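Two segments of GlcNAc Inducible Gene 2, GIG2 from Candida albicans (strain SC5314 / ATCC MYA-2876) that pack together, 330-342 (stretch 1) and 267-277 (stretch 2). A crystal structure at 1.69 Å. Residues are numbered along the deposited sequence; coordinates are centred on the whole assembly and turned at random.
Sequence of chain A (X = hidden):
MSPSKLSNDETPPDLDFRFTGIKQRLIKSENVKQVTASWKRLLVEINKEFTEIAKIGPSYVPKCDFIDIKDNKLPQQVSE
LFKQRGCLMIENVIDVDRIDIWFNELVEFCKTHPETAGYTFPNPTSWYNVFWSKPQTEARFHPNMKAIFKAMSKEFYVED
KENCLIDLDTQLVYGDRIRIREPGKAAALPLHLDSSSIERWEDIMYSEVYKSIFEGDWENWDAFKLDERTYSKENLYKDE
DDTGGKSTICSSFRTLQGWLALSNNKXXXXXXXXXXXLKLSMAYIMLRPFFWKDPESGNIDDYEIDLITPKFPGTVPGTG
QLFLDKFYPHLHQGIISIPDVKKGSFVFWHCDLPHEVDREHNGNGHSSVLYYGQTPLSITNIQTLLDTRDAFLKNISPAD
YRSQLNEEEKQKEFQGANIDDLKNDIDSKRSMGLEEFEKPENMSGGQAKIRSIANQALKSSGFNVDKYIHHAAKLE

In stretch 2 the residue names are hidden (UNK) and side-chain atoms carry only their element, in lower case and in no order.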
# COMPACT_ATOMS: atom_id res chain seq x y z
N HIS A 330 8.68 17.85 9.83
CA HIS A 330 9.10 18.33 8.55
C HIS A 330 8.23 17.78 7.43
O HIS A 330 8.27 18.31 6.36
CB HIS A 330 10.55 17.94 8.24
CG HIS A 330 11.56 18.50 9.20
ND1 HIS A 330 11.82 17.93 10.42
CD2 HIS A 330 12.40 19.55 9.09
CE1 HIS A 330 12.76 18.61 11.04
NE2 HIS A 330 13.13 19.60 10.26
N LEU A 331 7.49 16.72 7.69
CA LEU A 331 6.58 16.19 6.68
C LEU A 331 5.33 17.03 6.47
O LEU A 331 4.75 17.00 5.40
CB LEU A 331 6.18 14.73 7.00
CG LEU A 331 7.31 13.70 7.09
CD1 LEU A 331 6.66 12.37 7.44
CD2 LEU A 331 8.21 13.61 5.84
N HIS A 332 4.90 17.77 7.50
CA HIS A 332 3.59 18.31 7.47
C HIS A 332 3.35 19.35 6.38
O HIS A 332 2.30 19.38 5.81
CB HIS A 332 3.20 18.76 8.85
CG HIS A 332 3.10 17.60 9.81
ND1 HIS A 332 2.32 17.61 10.95
CD2 HIS A 332 3.69 16.37 9.78
CE1 HIS A 332 2.45 16.46 11.58
NE2 HIS A 332 3.26 15.69 10.89
N GLN A 333 4.39 20.07 5.99
CA GLN A 333 4.28 21.11 5.01
C GLN A 333 3.88 20.55 3.63
O GLN A 333 3.30 21.23 2.81
CB GLN A 333 5.65 21.74 4.86
CG GLN A 333 5.67 22.87 3.88
CD GLN A 333 6.98 23.64 3.87
OE1 GLN A 333 8.08 23.10 4.08
NE2 GLN A 333 6.86 24.91 3.61
N GLY A 334 4.24 19.30 3.43
CA GLY A 334 4.03 18.63 2.18
C GLY A 334 2.69 17.97 1.91
O GLY A 334 2.51 17.40 0.80
N ILE A 335 1.80 17.94 2.91
CA ILE A 335 0.56 17.25 2.82
C ILE A 335 -0.47 18.09 2.06
O ILE A 335 -0.67 19.28 2.32
CB ILE A 335 0.02 16.88 4.20
CG1 ILE A 335 1.05 16.05 5.00
CG2 ILE A 335 -1.22 16.05 4.08
CD1 ILE A 335 0.75 16.06 6.48
N ILE A 336 -1.05 17.46 1.05
CA ILE A 336 -2.09 18.03 0.24
C ILE A 336 -3.23 17.09 0.03
O ILE A 336 -3.08 15.84 0.05
CB ILE A 336 -1.55 18.50 -1.14
CG1 ILE A 336 -0.79 17.40 -1.86
CG2 ILE A 336 -0.66 19.70 -0.93
CD1 ILE A 336 -0.60 17.73 -3.31
N SER A 337 -4.40 17.67 -0.23
CA SER A 337 -5.52 16.85 -0.73
C SER A 337 -5.23 16.37 -2.09
O SER A 337 -4.54 17.07 -2.86
CB SER A 337 -6.82 17.65 -0.79
OG SER A 337 -7.19 17.98 0.52
N ILE A 338 -5.84 15.25 -2.45
CA ILE A 338 -5.85 14.88 -3.89
C ILE A 338 -6.73 15.83 -4.70
O ILE A 338 -7.53 16.57 -4.12
CB ILE A 338 -6.27 13.42 -4.11
CG1 ILE A 338 -7.69 13.20 -3.56
CG2 ILE A 338 -5.17 12.51 -3.56
CD1 ILE A 338 -8.23 11.88 -3.99
N PRO A 339 -6.54 15.86 -6.04
CA PRO A 339 -7.44 16.63 -6.95
C PRO A 339 -8.87 16.17 -6.83
O PRO A 339 -9.18 15.13 -6.21
CB PRO A 339 -6.81 16.45 -8.37
CG PRO A 339 -5.60 15.59 -8.18
CD PRO A 339 -5.43 15.23 -6.76
N ASP A 340 -9.77 17.02 -7.32
CA ASP A 340 -11.21 16.69 -7.39
C ASP A 340 -11.36 15.26 -7.94
O ASP A 340 -10.67 14.90 -8.87
CB ASP A 340 -11.95 17.69 -8.29
CG ASP A 340 -12.02 19.10 -7.67
OD1 ASP A 340 -11.74 19.31 -6.43
OD2 ASP A 340 -12.34 20.02 -8.48
N VAL A 341 -12.16 14.46 -7.29
CA VAL A 341 -12.40 13.08 -7.69
C VAL A 341 -13.72 13.01 -8.45
O VAL A 341 -14.74 13.52 -7.95
CB VAL A 341 -12.52 12.20 -6.42
CG1 VAL A 341 -12.93 10.79 -6.73
CG2 VAL A 341 -11.19 12.22 -5.69
N LYS A 342 -13.68 12.36 -9.61
CA LYS A 342 -14.85 12.05 -10.41
C LYS A 342 -15.16 10.52 -10.36
O LYS A 342 -14.29 9.67 -10.35
CB LYS A 342 -14.65 12.56 -11.84
CG LYS A 342 -14.36 14.07 -11.93
CD LYS A 342 -15.56 14.87 -11.51
CE LYS A 342 -15.42 16.39 -11.87
NZ LYS A 342 -15.03 17.20 -10.67
N UNK A 267 -11.63 18.30 -3.84
CA UNK A 267 -10.50 18.21 -2.87
C UNK A 267 -10.97 18.60 -1.50
O UNK A 267 -11.72 19.60 -1.37
o UNK A 267 -8.88 18.82 -4.54
c UNK A 267 -9.30 19.11 -3.27
N UNK A 268 -10.61 17.86 -0.48
CA UNK A 268 -11.02 18.19 0.89
C UNK A 268 -12.38 17.66 1.34
O UNK A 268 -12.73 17.73 2.49
N UNK A 269 -13.21 17.16 0.42
CA UNK A 269 -14.56 16.71 0.79
C UNK A 269 -14.54 15.23 1.15
O UNK A 269 -15.00 14.40 0.37
c UNK A 269 -16.68 18.77 -1.87
c UNK A 269 -15.53 16.96 -0.39
c UNK A 269 -15.70 18.43 -0.71
o UNK A 269 -17.12 17.87 -2.68
o UNK A 269 -17.05 20.02 -1.91
N UNK A 270 -14.01 14.90 2.31
CA UNK A 270 -14.04 13.54 2.76
C UNK A 270 -13.31 12.57 1.86
O UNK A 270 -13.70 11.43 1.73
N UNK A 271 -12.18 13.01 1.30
CA UNK A 271 -11.36 12.18 0.43
C UNK A 271 -10.05 11.66 1.06
O UNK A 271 -10.04 11.15 2.17
c UNK A 271 -12.24 12.99 -1.79
o UNK A 271 -10.56 14.24 -0.59
c UNK A 271 -11.01 12.91 -0.88
N UNK A 272 -8.95 11.80 0.31
CA UNK A 272 -7.64 11.36 0.69
C UNK A 272 -6.67 12.56 0.61
O UNK A 272 -6.83 13.43 -0.24
c UNK A 272 -5.51 8.78 -1.35
c UNK A 272 -7.20 10.27 -0.30
c UNK A 272 -5.81 9.60 -0.10
c UNK A 272 -5.75 8.80 1.16
N UNK A 273 -5.72 12.55 1.51
CA UNK A 273 -4.62 13.49 1.54
C UNK A 273 -3.31 12.64 1.47
O UNK A 273 -3.23 11.61 2.05
c UNK A 273 -5.92 15.17 2.81
n UNK A 273 -5.06 16.55 4.69
c UNK A 273 -6.17 15.88 4.08
n UNK A 273 -3.65 18.25 5.06
n UNK A 273 -5.15 18.44 3.37
c UNK A 273 -4.64 14.37 2.77
c UNK A 273 -4.63 17.75 4.38
N UNK A 274 -2.35 13.16 0.74
CA UNK A 274 -1.11 12.48 0.56
C UNK A 274 0.07 13.46 0.67
O UNK A 274 -0.12 14.67 0.56
c UNK A 274 -2.05 10.78 -1.05
c UNK A 274 -1.04 11.88 -0.89
c UNK A 274 -1.30 12.93 -1.97
N UNK A 275 1.25 12.92 0.85
CA UNK A 275 2.49 13.68 0.76
C UNK A 275 3.15 13.17 -0.50
O UNK A 275 3.87 12.16 -0.46
c UNK A 275 5.16 14.86 1.26
c UNK A 275 3.37 13.41 1.98
c UNK A 275 4.26 14.54 2.39
c UNK A 275 5.05 14.11 3.63
N UNK A 276 3.02 13.90 -1.62
CA UNK A 276 3.39 13.35 -2.90
C UNK A 276 4.88 13.47 -3.21
O UNK A 276 5.33 14.11 -4.20
c UNK A 276 2.46 15.50 -3.25
c UNK A 276 2.25 15.16 -1.78
c UNK A 276 2.45 14.12 -3.86
N UNK A 277 5.72 12.96 -2.31
CA UNK A 277 7.13 12.99 -2.55
C UNK A 277 7.70 11.69 -1.92
O UNK A 277 8.00 11.63 -0.73
c UNK A 277 7.76 14.23 -1.89
o UNK A 277 9.20 14.28 -2.07

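Position 267 has two side-chain atoms, one carbon and then one oxygen. The oxygen lies 2.7 Å from Ile338 O and donates a hydrogen bond to it. This is Ser267. Its backbone N also donates to Asp340 OD1 at 2.8 Å.

Position 268 has no side-chain atoms, so it is Gly268. Its phi of 86° and psi of -13° would jam a CB against the carbonyl O of the residue before.

Position 269 has three carbons in a row, the third carrying two oxygens. Its side chain does not touch stretch 1. A carboxylate at the end of a chain of this length is Glu269.

Position 270 again has no side-chain atoms and does not touch stretch 1. It is Gly270, and its positive phi favours glycine.

Position 271 has a carbon carrying one oxygen and one carbon; the outer carbon lies 4.1 Å from Val341 CG2. This is Thr271.

Position 272 has four carbons, forked at the second. Its CB is 4.2 Å from Ile338 CD1. The fork beyond CB identifies Leu272. Its backbone O accepts from Ile338 N at 3.0 Å.

Position 273 has three carbons, a nitrogen, then a carbon carrying two more nitrogens. Ile335 CG2 lies over one face of this end group and Ser337 OG at its edge. The guanidinium marks Arg273. Its NH2 is 3.4 Å from Ile335 CG2, and its NH1 is 3.5 Å from Ser337 OG.

Position 274 has one carbon carrying two others, so the fork is at CB. One branch is 4.2 Å from Ile338 CG2. This is Val274.

Position 275 has four carbons, forked at the second. One end carbon lies 3.6 Å from Leu331 CB. This is Leu275. Gly334 leaves room here, since a CB on it would clash with Leu275 CD2.

Position 276 has three carbons closing a ring onto the backbone N; the one bonded to N packs 3.8 Å from Ile336 CG1. This is Pro276.

Position 277 has one carbon and then one oxygen, and its side chain does not reach stretch 1. It is Ser277, right before a helix.

The contact is a short antiparallel pairing. Val274 N donates to Ile336 O at 2.9 Å, and Ile336 N returns a bond to Val274 O at 3.0 Å. Ser337 and Arg273 share one face of the sheet; Ile336 and Val274 share the other. Apolar packing around Leu275 extends the contact beyond the strands, and the two Ser267 bonds secure the other end. Together the stretches bury 816 Å².

Stretch 2 267-277: SGEGTLRVLPS
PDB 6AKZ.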